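Local coordinates for PA0821 (Pseudomonas aeruginosa, PDB 7DRG), which probably serves as the immunity protein (antitoxin) that protects the cell from a type VI secretion effector carrying a VRR-NUC nuclease domain, at residues 49-52 and 53-56; 58-61 and 62-65; 76-79 and 80-83; 92-96 and 97-101; 130-133 and 134-138. All blocks are in the same frame, centred on the assembly; numbering follows the deposited sequence.

Contact 1. Residues 49-52 and 53-56; sequences AHTP and LVRE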
# COMPACT_ATOMS: atom_id res chain seq x y z
N ALA B 49 -28.36 -19.04 -16.79
CA ALA B 49 -28.06 -19.96 -15.70
C ALA B 49 -29.31 -20.65 -15.16
O ALA B 49 -29.18 -21.69 -14.51
CB ALA B 49 -27.36 -19.23 -14.56
N HIS B 50 -30.49 -20.10 -15.41
CA HIS B 50 -31.74 -20.70 -14.98
C HIS B 50 -32.19 -21.87 -15.85
O HIS B 50 -33.19 -22.52 -15.51
CB HIS B 50 -32.85 -19.64 -14.95
CG HIS B 50 -33.12 -19.01 -16.28
ND1 HIS B 50 -32.38 -17.96 -16.77
CD2 HIS B 50 -34.05 -19.29 -17.22
CE1 HIS B 50 -32.84 -17.62 -17.96
NE2 HIS B 50 -33.86 -18.41 -18.25
N THR B 51 -31.48 -22.17 -16.96
CA THR B 51 -31.96 -23.20 -17.87
C THR B 51 -31.26 -24.53 -17.62
O THR B 51 -30.11 -24.57 -17.16
CB THR B 51 -31.74 -22.79 -19.33
OG1 THR B 51 -30.34 -22.70 -19.62
CG2 THR B 51 -32.40 -21.45 -19.63
N PRO B 52 -31.92 -25.64 -17.92
CA PRO B 52 -31.31 -26.95 -17.64
C PRO B 52 -30.02 -27.21 -18.40
O PRO B 52 -29.10 -27.82 -17.83
CB PRO B 52 -32.41 -27.94 -18.04
CG PRO B 52 -33.66 -27.18 -17.88
CD PRO B 52 -33.34 -25.78 -18.29
N LEU B 53 -29.92 -26.81 -19.68
CA LEU B 53 -28.72 -27.10 -20.45
C LEU B 53 -27.51 -26.37 -19.88
O LEU B 53 -26.41 -26.94 -19.81
CB LEU B 53 -28.92 -26.75 -21.92
CG LEU B 53 -29.85 -27.71 -22.68
CD1 LEU B 53 -29.95 -27.30 -24.14
CD2 LEU B 53 -29.36 -29.14 -22.55
N VAL B 54 -27.69 -25.12 -19.44
CA VAL B 54 -26.58 -24.37 -18.86
C VAL B 54 -26.20 -24.96 -17.51
O VAL B 54 -25.02 -25.05 -17.17
CB VAL B 54 -26.91 -22.87 -18.76
CG1 VAL B 54 -25.80 -22.10 -18.01
CG2 VAL B 54 -27.10 -22.27 -20.13
N ARG B 55 -27.21 -25.36 -16.72
CA ARG B 55 -26.90 -26.00 -15.45
C ARG B 55 -26.13 -27.30 -15.64
O ARG B 55 -25.16 -27.57 -14.92
CB ARG B 55 -28.19 -26.22 -14.66
CG ARG B 55 -28.76 -24.91 -14.17
CD ARG B 55 -30.11 -25.07 -13.51
NE ARG B 55 -30.59 -23.78 -13.02
CZ ARG B 55 -31.66 -23.63 -12.24
NH1 ARG B 55 -32.35 -24.70 -11.86
NH2 ARG B 55 -32.03 -22.42 -11.85
N GLU B 56 -26.51 -28.11 -16.64
CA GLU B 56 -25.73 -29.32 -16.93
C GLU B 56 -24.29 -28.97 -17.31
O GLU B 56 -23.35 -29.67 -16.92
CB GLU B 56 -26.38 -30.13 -18.05
CG GLU B 56 -27.76 -30.62 -17.70
CD GLU B 56 -28.43 -31.34 -18.87
OE1 GLU B 56 -27.72 -31.69 -19.84
OE2 GLU B 56 -29.67 -31.49 -18.82

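Contact 2. Residues 58-61 and 62-65; sequences LCQC and FDEF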
# COMPACT_ATOMS: atom_id res chain seq x y z
N LEU B 58 -22.62 -26.32 -16.35
CA LEU B 58 -21.94 -25.94 -15.12
C LEU B 58 -21.50 -27.16 -14.34
O LEU B 58 -20.42 -27.17 -13.72
CB LEU B 58 -22.87 -25.07 -14.27
CG LEU B 58 -23.09 -23.64 -14.77
CD1 LEU B 58 -24.26 -22.99 -14.03
CD2 LEU B 58 -21.82 -22.81 -14.57
N CYS B 59 -22.32 -28.21 -14.34
CA CYS B 59 -21.94 -29.44 -13.65
C CYS B 59 -20.77 -30.12 -14.34
O CYS B 59 -19.94 -30.73 -13.66
CB CYS B 59 -23.13 -30.38 -13.56
SG CYS B 59 -24.35 -29.79 -12.38
N GLN B 60 -20.70 -30.04 -15.67
CA GLN B 60 -19.54 -30.58 -16.38
C GLN B 60 -18.30 -29.76 -16.07
O GLN B 60 -17.21 -30.32 -15.91
CB GLN B 60 -19.82 -30.64 -17.88
CG GLN B 60 -18.64 -31.08 -18.74
CD GLN B 60 -18.19 -32.52 -18.53
OE1 GLN B 60 -18.97 -33.39 -18.14
NE2 GLN B 60 -16.92 -32.78 -18.81
N CYS B 61 -18.45 -28.43 -15.95
CA CYS B 61 -17.34 -27.60 -15.49
C CYS B 61 -16.84 -28.07 -14.13
O CYS B 61 -15.63 -28.20 -13.91
CB CYS B 61 -17.74 -26.13 -15.42
SG CYS B 61 -18.11 -25.33 -16.98
N PHE B 62 -17.76 -28.32 -13.20
CA PHE B 62 -17.34 -28.74 -11.87
C PHE B 62 -16.67 -30.10 -11.90
O PHE B 62 -15.70 -30.33 -11.17
CB PHE B 62 -18.52 -28.73 -10.89
CG PHE B 62 -18.11 -29.02 -9.48
CD1 PHE B 62 -17.26 -28.15 -8.81
CD2 PHE B 62 -18.56 -30.14 -8.81
CE1 PHE B 62 -16.85 -28.39 -7.51
CE2 PHE B 62 -18.16 -30.39 -7.50
CZ PHE B 62 -17.31 -29.51 -6.85
N ASP B 63 -17.17 -31.03 -12.73
CA ASP B 63 -16.51 -32.33 -12.85
C ASP B 63 -15.05 -32.17 -13.26
O ASP B 63 -14.15 -32.81 -12.70
CB ASP B 63 -17.23 -33.21 -13.87
CG ASP B 63 -18.55 -33.77 -13.37
OD1 ASP B 63 -18.79 -33.78 -12.14
OD2 ASP B 63 -19.34 -34.22 -14.23
N GLU B 64 -14.80 -31.31 -14.25
CA GLU B 64 -13.44 -31.02 -14.72
C GLU B 64 -12.59 -30.43 -13.61
O GLU B 64 -11.42 -30.80 -13.43
CB GLU B 64 -13.50 -30.05 -15.89
CG GLU B 64 -13.50 -30.65 -17.24
CD GLU B 64 -13.13 -29.61 -18.28
OE1 GLU B 64 -14.02 -28.83 -18.67
OE2 GLU B 64 -11.94 -29.57 -18.67
N PHE B 65 -13.15 -29.47 -12.88
CA PHE B 65 -12.41 -28.81 -11.80
C PHE B 65 -12.16 -29.77 -10.65
O PHE B 65 -11.05 -29.80 -10.09
CB PHE B 65 -13.20 -27.59 -11.34
CG PHE B 65 -12.63 -26.90 -10.14
CD1 PHE B 65 -11.57 -26.01 -10.28
CD2 PHE B 65 -13.15 -27.12 -8.87
CE1 PHE B 65 -11.04 -25.36 -9.18
CE2 PHE B 65 -12.63 -26.47 -7.76
CZ PHE B 65 -11.57 -25.60 -7.93
O HOH W 1 -20.77 -31.77 -11.17
O HOH W 2 -18.44 -35.49 -16.57

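Contact 3. Residues 76-79 and 80-83; sequences LWRE and EPAQ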
# COMPACT_ATOMS: atom_id res chain seq x y z
N LEU B 76 -18.52 -26.24 1.45
CA LEU B 76 -19.49 -25.75 0.48
C LEU B 76 -20.38 -24.72 1.16
O LEU B 76 -21.09 -25.04 2.13
CB LEU B 76 -20.33 -26.89 -0.09
CG LEU B 76 -21.51 -26.41 -0.94
CD1 LEU B 76 -21.00 -25.67 -2.18
CD2 LEU B 76 -22.38 -27.60 -1.33
N TRP B 77 -20.36 -23.49 0.64
CA TRP B 77 -21.23 -22.41 1.11
C TRP B 77 -22.39 -22.23 0.14
O TRP B 77 -22.19 -22.21 -1.08
CB TRP B 77 -20.44 -21.09 1.25
CG TRP B 77 -19.52 -21.00 2.44
CD1 TRP B 77 -18.16 -21.19 2.47
CD2 TRP B 77 -19.90 -20.69 3.79
NE1 TRP B 77 -17.68 -21.01 3.75
CE2 TRP B 77 -18.73 -20.71 4.58
CE3 TRP B 77 -21.12 -20.40 4.41
CZ2 TRP B 77 -18.75 -20.45 5.95
CZ3 TRP B 77 -21.14 -20.15 5.77
CH2 TRP B 77 -19.96 -20.18 6.52
N ARG B 78 -23.60 -22.10 0.68
CA ARG B 78 -24.79 -21.85 -0.12
C ARG B 78 -25.62 -20.77 0.56
O ARG B 78 -25.80 -20.79 1.78
CB ARG B 78 -25.64 -23.12 -0.29
CG ARG B 78 -24.98 -24.24 -1.11
CD ARG B 78 -25.88 -25.46 -1.17
NE ARG B 78 -26.21 -25.90 0.18
CZ ARG B 78 -27.28 -26.61 0.49
NH1 ARG B 78 -28.13 -26.99 -0.47
NH2 ARG B 78 -27.49 -26.95 1.75
N GLU B 79 -26.12 -19.82 -0.23
CA GLU B 79 -26.91 -18.73 0.34
C GLU B 79 -28.36 -19.16 0.49
O GLU B 79 -29.02 -19.48 -0.50
CB GLU B 79 -26.81 -17.47 -0.51
CG GLU B 79 -27.67 -16.33 0.02
CD GLU B 79 -27.35 -14.99 -0.62
OE1 GLU B 79 -27.83 -13.96 -0.10
OE2 GLU B 79 -26.61 -14.97 -1.63
N GLU B 80 -28.85 -19.17 1.74
CA GLU B 80 -30.21 -19.52 2.14
C GLU B 80 -30.77 -20.68 1.33
O GLU B 80 -31.73 -20.51 0.57
CB GLU B 80 -31.12 -18.30 2.05
CG GLU B 80 -30.59 -17.10 2.84
CD GLU B 80 -31.67 -16.13 3.25
OE1 GLU B 80 -31.45 -15.39 4.24
OE2 GLU B 80 -32.73 -16.10 2.60
N PRO B 81 -30.20 -21.87 1.47
CA PRO B 81 -30.68 -23.01 0.68
C PRO B 81 -32.05 -23.48 1.14
O PRO B 81 -32.39 -23.41 2.32
CB PRO B 81 -29.61 -24.08 0.93
CG PRO B 81 -29.06 -23.75 2.27
CD PRO B 81 -29.10 -22.25 2.38
N ALA B 82 -32.83 -23.98 0.18
CA ALA B 82 -34.15 -24.50 0.51
C ALA B 82 -34.05 -25.78 1.33
O ALA B 82 -34.94 -26.06 2.15
CB ALA B 82 -34.95 -24.75 -0.78
N GLN B 83 -32.99 -26.56 1.14
CA GLN B 83 -32.73 -27.76 1.93
C GLN B 83 -31.29 -27.71 2.43
O GLN B 83 -30.40 -27.18 1.75
CB GLN B 83 -32.97 -29.03 1.11
CG GLN B 83 -34.39 -29.17 0.60
CD GLN B 83 -34.62 -30.47 -0.15
OE1 GLN B 83 -34.17 -30.63 -1.28
NE2 GLN B 83 -35.32 -31.39 0.49

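Contact 4. Residues 92-96 and 97-101; sequences DTQPL and REMMG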
# COMPACT_ATOMS: atom_id res chain seq x y z
N ASP B 92 -19.46 -34.11 3.39
CA ASP B 92 -20.87 -34.38 3.61
C ASP B 92 -21.77 -33.90 2.48
O ASP B 92 -23.00 -34.04 2.58
CB ASP B 92 -21.33 -33.72 4.92
CG ASP B 92 -20.56 -34.22 6.12
OD1 ASP B 92 -20.07 -35.37 6.06
OD2 ASP B 92 -20.45 -33.47 7.12
N THR B 93 -21.21 -33.31 1.43
CA THR B 93 -22.04 -32.70 0.40
C THR B 93 -22.63 -33.74 -0.53
O THR B 93 -22.05 -34.81 -0.76
CB THR B 93 -21.24 -31.68 -0.41
OG1 THR B 93 -20.13 -32.31 -1.05
CG2 THR B 93 -20.74 -30.55 0.48
N GLN B 94 -23.79 -33.42 -1.08
CA GLN B 94 -24.36 -34.16 -2.19
C GLN B 94 -23.65 -33.77 -3.49
O GLN B 94 -23.08 -32.68 -3.58
CB GLN B 94 -25.85 -33.85 -2.33
CG GLN B 94 -26.69 -34.25 -1.13
CD GLN B 94 -28.14 -33.82 -1.30
OE1 GLN B 94 -28.46 -32.64 -1.20
NE2 GLN B 94 -29.01 -34.78 -1.58
N PRO B 95 -23.67 -34.64 -4.49
CA PRO B 95 -23.16 -34.25 -5.81
C PRO B 95 -23.86 -33.01 -6.32
O PRO B 95 -25.05 -32.80 -6.07
CB PRO B 95 -23.47 -35.46 -6.69
CG PRO B 95 -23.47 -36.60 -5.74
CD PRO B 95 -24.05 -36.07 -4.46
N LEU B 96 -23.11 -32.17 -7.03
CA LEU B 96 -23.68 -30.94 -7.56
C LEU B 96 -24.89 -31.23 -8.45
O LEU B 96 -25.90 -30.52 -8.37
CB LEU B 96 -22.61 -30.14 -8.32
CG LEU B 96 -23.04 -28.77 -8.84
CD1 LEU B 96 -23.52 -27.91 -7.67
CD2 LEU B 96 -21.88 -28.08 -9.55
N ARG B 97 -24.82 -32.28 -9.27
CA ARG B 97 -25.96 -32.61 -10.13
C ARG B 97 -27.20 -32.96 -9.31
O ARG B 97 -28.33 -32.72 -9.76
CB ARG B 97 -25.61 -33.78 -11.05
CG ARG B 97 -24.59 -33.42 -12.13
CD ARG B 97 -24.07 -34.65 -12.88
NE ARG B 97 -22.82 -34.36 -13.56
CZ ARG B 97 -22.74 -33.84 -14.78
NH1 ARG B 97 -23.85 -33.56 -15.44
NH2 ARG B 97 -21.55 -33.61 -15.31
N GLU B 98 -27.02 -33.53 -8.12
CA GLU B 98 -28.17 -33.88 -7.30
C GLU B 98 -28.80 -32.63 -6.70
O GLU B 98 -30.03 -32.52 -6.62
CB GLU B 98 -27.75 -34.87 -6.21
CG GLU B 98 -28.89 -35.42 -5.36
CD GLU B 98 -29.73 -36.49 -6.06
OE1 GLU B 98 -29.27 -37.08 -7.06
OE2 GLU B 98 -30.87 -36.73 -5.60
N MSE B 99 -27.99 -31.67 -6.28
CA MSE B 99 -28.52 -30.43 -5.71
C MSE B 99 -29.20 -29.60 -6.80
O MSE B 99 -30.26 -29.01 -6.56
CB MSE B 99 -27.40 -29.64 -5.03
CG MSE B 99 -26.94 -30.29 -3.74
SE MSE B 99 -25.57 -29.24 -2.83
CE MSE B 99 -24.08 -29.58 -4.06
N MSE B 100 -28.63 -29.61 -7.99
CA MSE B 100 -29.26 -28.83 -9.08
C MSE B 100 -30.57 -29.51 -9.50
O MSE B 100 -31.48 -28.82 -9.92
CB MSE B 100 -28.32 -28.74 -10.28
CG MSE B 100 -26.97 -28.18 -9.98
SE MSE B 100 -26.55 -26.85 -11.34
CE MSE B 100 -27.90 -25.76 -10.62
N GLY B 101 -30.64 -30.83 -9.38
CA GLY B 101 -31.85 -31.54 -9.78
C GLY B 101 -33.05 -31.25 -8.90
O GLY B 101 -34.19 -31.47 -9.33

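Contact 5. Residues 130-133 and 134-138; sequences YGKR and SWQAK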
# COMPACT_ATOMS: atom_id res chain seq x y z
N TYR B 130 -22.85 -18.29 -9.10
CA TYR B 130 -23.87 -17.33 -8.68
C TYR B 130 -24.83 -17.18 -9.85
O TYR B 130 -24.50 -16.54 -10.85
CB TYR B 130 -23.23 -16.01 -8.27
CG TYR B 130 -24.20 -14.92 -7.89
CD1 TYR B 130 -24.67 -14.81 -6.59
CD2 TYR B 130 -24.62 -13.98 -8.82
CE1 TYR B 130 -25.55 -13.81 -6.23
CE2 TYR B 130 -25.49 -12.97 -8.47
CZ TYR B 130 -25.95 -12.90 -7.18
OH TYR B 130 -26.83 -11.90 -6.81
N GLY B 131 -26.01 -17.79 -9.75
CA GLY B 131 -26.90 -17.90 -10.89
C GLY B 131 -28.25 -17.24 -10.69
O GLY B 131 -28.95 -17.56 -9.72
N LYS B 132 -28.62 -16.33 -11.59
CA LYS B 132 -29.86 -15.57 -11.44
C LYS B 132 -31.07 -16.45 -11.70
O LYS B 132 -31.04 -17.37 -12.52
CB LYS B 132 -29.87 -14.38 -12.39
CG LYS B 132 -28.63 -13.49 -12.30
CD LYS B 132 -28.41 -13.03 -10.86
CE LYS B 132 -29.46 -12.02 -10.45
NZ LYS B 132 -29.29 -11.59 -9.02
N ARG B 133 -32.17 -16.13 -11.00
CA ARG B 133 -33.43 -16.82 -11.21
C ARG B 133 -34.04 -16.43 -12.56
O ARG B 133 -33.77 -15.35 -13.09
CB ARG B 133 -34.43 -16.47 -10.10
CG ARG B 133 -33.89 -16.63 -8.70
CD ARG B 133 -34.80 -15.92 -7.71
NE ARG B 133 -34.26 -15.93 -6.36
CZ ARG B 133 -34.49 -16.89 -5.47
NH1 ARG B 133 -35.24 -17.93 -5.81
NH2 ARG B 133 -33.97 -16.82 -4.26
N SER B 134 -34.89 -17.31 -13.08
CA SER B 134 -35.54 -17.04 -14.36
C SER B 134 -36.26 -15.70 -14.35
O SER B 134 -36.12 -14.91 -15.30
CB SER B 134 -36.52 -18.17 -14.69
OG SER B 134 -37.33 -17.83 -15.80
N TRP B 135 -37.03 -15.41 -13.30
CA TRP B 135 -37.78 -14.15 -13.28
C TRP B 135 -36.86 -12.95 -13.09
O TRP B 135 -37.16 -11.87 -13.61
CB TRP B 135 -38.85 -14.16 -12.19
CG TRP B 135 -38.35 -14.27 -10.78
CD1 TRP B 135 -38.28 -15.41 -10.03
CD2 TRP B 135 -37.87 -13.21 -9.93
NE1 TRP B 135 -37.79 -15.13 -8.79
CE2 TRP B 135 -37.52 -13.79 -8.70
CE3 TRP B 135 -37.68 -11.84 -10.11
CZ2 TRP B 135 -37.02 -13.05 -7.64
CZ3 TRP B 135 -37.18 -11.09 -9.05
CH2 TRP B 135 -36.85 -11.70 -7.83
N GLN B 136 -35.75 -13.13 -12.37
CA GLN B 136 -34.77 -12.06 -12.26
C GLN B 136 -34.19 -11.72 -13.62
O GLN B 136 -34.06 -10.53 -13.97
CB GLN B 136 -33.66 -12.48 -11.29
CG GLN B 136 -34.04 -12.33 -9.83
CD GLN B 136 -33.01 -12.89 -8.88
OE1 GLN B 136 -32.21 -13.75 -9.24
NE2 GLN B 136 -33.02 -12.39 -7.64
N ALA B 137 -33.85 -12.74 -14.41
CA ALA B 137 -33.34 -12.51 -15.76
C ALA B 137 -34.38 -11.81 -16.63
O ALA B 137 -34.04 -10.92 -17.41
CB ALA B 137 -32.90 -13.83 -16.40
N LYS B 138 -35.65 -12.20 -16.49
CA LYS B 138 -36.68 -11.56 -17.30
C LYS B 138 -36.99 -10.15 -16.84
O LYS B 138 -37.48 -9.35 -17.64
CB LYS B 138 -37.94 -12.43 -17.30
CG LYS B 138 -37.82 -13.67 -18.18
CD LYS B 138 -39.04 -14.56 -18.11
CE LYS B 138 -38.66 -16.02 -17.96
NZ LYS B 138 -38.09 -16.62 -19.20
O HOH W 3 -29.87 -14.30 -7.83
O HOH W 4 -32.00 -14.18 -5.01

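Contact 1. Residues 49-52 and 53-56
Arg55 reaches back over the turn before its helix and donates the N-H of NE to Ala49 O, the firm side of this contact. The distance from Arg55 NE to Ala49 O is 2.9 Å, with an N-H...O angle of 157°. The bond arrives in the carbonyl plane, and the oxygen lies only 11° out of the guanidinium plane, so the acceptor sits at the edge of the group. An extended chain from CG to NE carries the guanidinium past Thr51, its CG lying 3.3 Å from Thr51 O. His50 C and O then lie over one guanidinium face, and NH2 goes on to Asp104 O. Close by, Val54 turns CG2 to within 3.3 Å of Thr51 OG1 while its CG1 packs 3.9 Å from Ala49 CA. The hydroxyl's hydrogen bond, however, is to Lys48 O. Thr51 is the N-cap of helix 52-69, and the first turn follows from it: Arg55 N bonds to Thr51 O at 3.0 Å, and Glu56 N to Pro52 O at 2.9 Å. Pro52 stands at the first helical position, where it has no N-H to give. On this flank the packing is looser. The exposed Pro52 and Leu53 make little side-chain contact with each other, and Glu56, its CG anti to its own carbonyl carbon (chi1 -62°), lays that methylene 3.1 Å from Pro52 O before the extended chain leads the carboxylate on along the exposed side.

Contact 2. Residues 58-61 and 62-65
Leu58 O, Cys59 O, Gln60 O and Cys61 O each accept the N-H four residues on, from Phe62 to Phe65, in regular alpha-helical geometry with N...O distances of 2.9 to 3.1 Å. Side-chain chemistry gathers on the flank of Gln60 and Asp63. Asp63 CG is anti to its own carbonyl carbon (chi1 -74°), which turns the carboxylate back along the helix until CG lies 3.4 Å from Cys59 O. A water bridges that carbonyl, at 2.8 Å from Cys59 O, to Asp63 OD1. A second water donates to Gln60 OE1 at 2.7 Å and to Asp63 OD2 at 2.8 Å, joining an amide and a carboxylate whose planes stand 89° apart. OE1 and OD2, both acceptors, stay 4.0 Å from each other, so the water supplies the hydrogens that neither has. Salt bridges tie the helix to a neighbour on each of two flanks: Asp63 OD2 to Arg97 of helix 96-101, its stronger partner, and Glu64 to Arg172 of helix 161-173. Cys61 faces helix 161-173 at Phe169 and Arg172, Cys59 meets helix 96-101, and Phe62 and Phe65 turn to the strands beneath, Phe62 stacking on Tyr113 and both rings meeting Phe127.

Contact 3. Residues 76-79 and 80-83
Pro81 lies across one face of the Arg78 guanidinium, and Gln83 O receives the nitrogens of the same group. The apolar part is close: Pro81 CB stands 3.4 Å above the guanidinium plane, over its centre, with CG 3.6 Å from Arg78 NH2. The two side chains cross at about a right angle, so the proline ring presents its CB and CG to the flat, cationic group. Arg78 comes to this place through a bend at chi3 (-56°), which swings NE and the terminal nitrogens round toward the loop. The hydrogen bonds converge on one carbonyl. Arg78 NH2 donates to Gln83 O at 2.9 Å, in the carbonyl plane and on a lone pair, though the oxygen is tilted 27° from the guanidinium plane. NH1 adds a weak bond to the same oxygen at 3.2 Å. Lys85 O also takes NH2, which is thus shared between the carbonyls of Gln83 and Lys85, two residues apart. Backbone conformation supplies the turn itself: Glu80, just before the proline, adopts a left-handed conformation with phi 38°. As to charge, the acidic pair Glu79 and Glu80 keep apart, their OE1 atoms 5.8 Å from each other on the exposed side. The whole is the long connection of a beta-hairpin, joining strand 75-77 to its antiparallel neighbour 87-89. Strand 109-114 pairs along the other edge of 75-77, and helix 96-101 meets Leu76 and Arg78 through Met99.

Contact 4. Residues 92-96 and 97-101
Pro95 O is gripped by two backbone donors of the first helical turn. Met99 N comes to it at 3.2 Å with an N-H...O angle of 157°, and Glu98 N approaches more closely, at 2.9 Å, but at an angle of only 127°, a weak bond. Pro95 is the N-cap of helix 96-101, and the next bond, Met100 N to Leu96 O at 2.9 Å, continues the turn. Against this frame the side chains of Met99 and Met100, both selenomethionine here, pack in different ways. Met99 bends at chi3 (-72°), and the bend brings CE back to 3.3 Å from Gln94 O and 4.0 Å from Leu96 CD1, the leucine and methionine chains crossing at about a right angle. Met100 instead runs side by side with Leu96, pointing the same way, their CG atoms 4.1 Å apart. Leu96 is thus met by both, one across it and one alongside. The extended Gln94 chain runs obliquely past Met99 and Glu98. Its OE1 passes 3.8 Å from Met99 CG, while NE2 lies beside Glu98 CG. The apolar face of this short helix rests on strand 109-114, with Leu96 and Met99 on Phe111 and Met100 on Leu109. Met99 also reaches strand 75-77 at Leu76, and Leu96 meets Phe62 of helix 52-69.

Contact 5. Residues 130-133 and 134-138
Arg133 is set between two residues of the helix it introduces, Trp135 along one flank and Gln136 on another, at the junction where strand 126-131 passes into helix 134-139. With Trp135 it lies side by side, both side chains pointing the same way and the guanidinium and indole planes only 20° apart. Arg133 CB sits over the face of the five-membered ring, 4.1 Å from its centroid, a CH-pi contact, and CD follows at 3.3 Å from Trp135 NE1. The indole gets there because its CG stands between the backbone N and the carbonyl carbon (chi1 63°), which swings the ring back toward the residue before the helix. Gln136 crosses Arg133 obliquely, its amide turned steeply to the guanidinium. The extended chain places OE1 where Arg133 N donates to it at 3.0 Å, with a nearly straight N-H...O angle of 168°. As Arg133 is the N-cap of helix 134-139 and Gln136 its third helical residue, this is the N3-to-N-cap half of a capping box; Ala137 N to Arg133 O, 2.9 Å, closes the turn. Arg133 NH1 goes to Asp106 O, and a water accepts from Arg133 NE and, weakly, from Gln136 NE2. Lys132 passes Gln136 at about a right angle, CE 3.5 Å from OE1. A second water accepts from Lys132 NZ and donates to Gln136 OE1 at 2.8 Å, and NZ also makes a weak bond to Tyr130 OH. Gripped by a backbone N-H and a water, and with a lysine ammonium nearby, the Gln136 carbonyl would probably be polarised toward a more negative oxygen.

Contact 1 starts helix 52-69 and contact 2 lies further along it, their centres 13 Å apart, and contact 4 packs beside both. It meets contact 1 where Met100 CE lies 3.7 Å from Arg55 CD, and contact 2 through the Arg97 salt bridge and the packing of Arg97 CG 3.6 Å from Cys59 SG. Contact 3 joins from the strand side: Leu76 CD2 is 3.8 Å from Met99 CE of contact 4. On the side of the loop before helix 52-69, contact 5 touches contact 1, with His50 CB 3.6 Å from Ser134 N. Contacts 2 and 5 are separate, their centres about 21 Å apart. Contacts 1 and 4 are thus the ones that join the others by touching.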